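PDB 3EHC: SnoaL-like polyketide cyclase from Agrobacterium tumefaciens str. C58, which is of unknown function but may, like SnoaL-type polyketide cyclases, catalyse ring closure or other turnover of a small organic substrate. Local coordinates for the interface of chains A and B. Coordinates in Å, arbitrary orientation; residue numbers count along the deposited sequence, not the author numbering. Chains: chain A/B, SnoaL-like polyketide cyclase.

The interface of chains A and B. Residues chain A 64, 66, 73-75; chain B 71, 103, 115.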
loop_
_atom_site.group_PDB
_atom_site.type_symbol
_atom_site.label_atom_id
_atom_site.label_comp_id
_atom_site.label_asym_id
_atom_site.label_seq_id
_atom_site.Cartn_x
_atom_site.Cartn_y
_atom_site.Cartn_z
ATOM N N ILE A 64 10.492 -0.335 -4.076
ATOM C CA ILE A 64 9.859 -0.798 -5.327
ATOM C C ILE A 64 9.166 0.381 -5.971
ATOM O O ILE A 64 8.480 1.157 -5.298
ATOM C CB ILE A 64 8.783 -1.920 -5.103
ATOM C CG1 ILE A 64 9.292 -2.997 -4.127
ATOM C CG2 ILE A 64 8.382 -2.580 -6.442
ATOM C CD1 ILE A 64 8.294 -4.077 -3.834
ATOM N N VAL A 66 6.663 0.952 -9.423
ATOM C CA VAL A 66 5.940 0.439 -10.593
ATOM C C VAL A 66 5.205 1.621 -11.221
ATOM O O VAL A 66 4.476 2.293 -10.561
ATOM C CB VAL A 66 4.907 -0.678 -10.246
ATOM C CG1 VAL A 66 4.274 -1.284 -11.549
ATOM C CG2 VAL A 66 5.555 -1.784 -9.462
ATOM N N ALA A 73 3.236 3.618 -8.435
ATOM C CA ALA A 73 3.048 3.013 -7.101
ATOM C C ALA A 73 4.439 2.792 -6.500
ATOM O O ALA A 73 5.336 2.280 -7.179
ATOM C CB ALA A 73 2.270 1.697 -7.212
ATOM N N ALA A 74 4.621 3.202 -5.248
ATOM C CA ALA A 74 5.893 3.092 -4.568
ATOM C C ALA A 74 5.758 2.304 -3.269
ATOM O O ALA A 74 4.832 2.507 -2.508
ATOM C CB ALA A 74 6.483 4.493 -4.290
ATOM N N ARG A 75 6.693 1.384 -3.029
ATOM C CA ARG A 75 6.919 0.878 -1.663
ATOM C C ARG A 75 8.108 1.611 -1.104
ATOM O O ARG A 75 9.228 1.456 -1.586
ATOM C CB ARG A 75 7.142 -0.626 -1.667
ATOM C CG ARG A 75 7.650 -1.228 -0.332
ATOM C CD ARG A 75 7.688 -2.754 -0.421
ATOM N NE ARG A 75 8.408 -3.335 0.707
ATOM C CZ ARG A 75 7.853 -3.750 1.849
ATOM N NH1 ARG A 75 6.555 -3.665 2.046
ATOM N NH2 ARG A 75 8.605 -4.312 2.795
ATOM N N ARG B 71 5.881 -6.743 -12.692
ATOM C CA ARG B 71 5.313 -6.367 -11.403
ATOM C C ARG B 71 3.933 -5.741 -11.528
ATOM O O ARG B 71 3.616 -5.111 -12.531
ATOM C CB ARG B 71 6.260 -5.411 -10.692
ATOM C CG ARG B 71 7.643 -5.973 -10.387
ATOM C CD ARG B 71 8.487 -4.937 -9.637
ATOM N NE ARG B 71 9.034 -5.470 -8.382
ATOM C CZ ARG B 71 10.303 -5.849 -8.191
ATOM N NH1 ARG B 71 11.204 -5.755 -9.174
ATOM N NH2 ARG B 71 10.673 -6.340 -7.005
ATOM N N PHE B 103 1.916 -5.107 -3.551
ATOM C CA PHE B 103 2.855 -5.305 -4.667
ATOM C C PHE B 103 3.069 -6.802 -4.936
ATOM O O PHE B 103 3.213 -7.593 -3.999
ATOM C CB PHE B 103 4.225 -4.651 -4.358
ATOM C CG PHE B 103 4.194 -3.169 -4.385
ATOM C CD1 PHE B 103 3.776 -2.454 -3.265
ATOM C CD2 PHE B 103 4.523 -2.460 -5.540
ATOM C CE1 PHE B 103 3.687 -1.080 -3.304
ATOM C CE2 PHE B 103 4.442 -1.045 -5.549
ATOM C CZ PHE B 103 4.029 -0.391 -4.451
ATOM N N TRP B 115 4.057 -8.190 -1.280
ATOM C CA TRP B 115 4.218 -7.275 -0.149
ATOM C C TRP B 115 2.914 -6.529 0.018
ATOM O O TRP B 115 2.532 -5.767 -0.859
ATOM C CB TRP B 115 5.391 -6.295 -0.393
ATOM C CG TRP B 115 6.745 -6.951 -0.484
ATOM C CD1 TRP B 115 7.591 -7.215 0.556
ATOM C CD2 TRP B 115 7.416 -7.400 -1.675
ATOM N NE1 TRP B 115 8.740 -7.797 0.087
ATOM C CE2 TRP B 115 8.664 -7.921 -1.276
ATOM C CE3 TRP B 115 7.080 -7.421 -3.047
ATOM C CZ2 TRP B 115 9.596 -8.466 -2.205
ATOM C CZ3 TRP B 115 8.012 -7.959 -3.976
ATOM C CH2 TRP B 115 9.255 -8.466 -3.542
#
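The CD1 corner of B:Trp115 lies against one face of the A:Arg75 guanidinium, CD1 3.7 Å from CZ and over the centre of that face; the guanidinium itself reaches past the rim of the indole. The two planes are tilted by 34°, so the group leans across this rim instead of stacking flush, and A:Arg75 NH1 also comes 3.8 Å from B:Trp115 CB. With CG anti to the backbone N (chi1 169°) and the chain extended as far as NE, the arginine spans the distance to the indole's CD1 edge. The benzo side of B:Trp115 receives A:Ile64, whose CD1 methyl sits over one face near the rim, 3.6 Å from CE3. The other branch of A:Ile64, CG2, meets B:Arg71 NE at 3.5 Å; the bend at chi3 (126°) turns that guanidinium so that the methyl rests over one face, near NE. B:Phe103 stands end-on to strand 71-80 of chain A. B:Phe103 CZ lies 3.4 Å from the carbonyl carbon C of A:Ala74, and the peptide joining A:Ala73 to A:Ala74 meets the ring at its edge. A:Ile64 CG2, off CD2, and A:Arg75 CB, near CE1, pack on one side of the ring plane. A:Ala73 CB, 3.9 Å from B:Phe103 CE2, sits off the edge, displaced toward the other side; together they may restrain the ring. A:Val66 CG2 comes up to the CD2 edge and packs 3.9 Å from B:Arg71 CB. Repeated by two-fold symmetry, this sheet-to-sheet packing joins the two α+β barrel subunits of the SnoaL-like fold and probably stabilises a dimer.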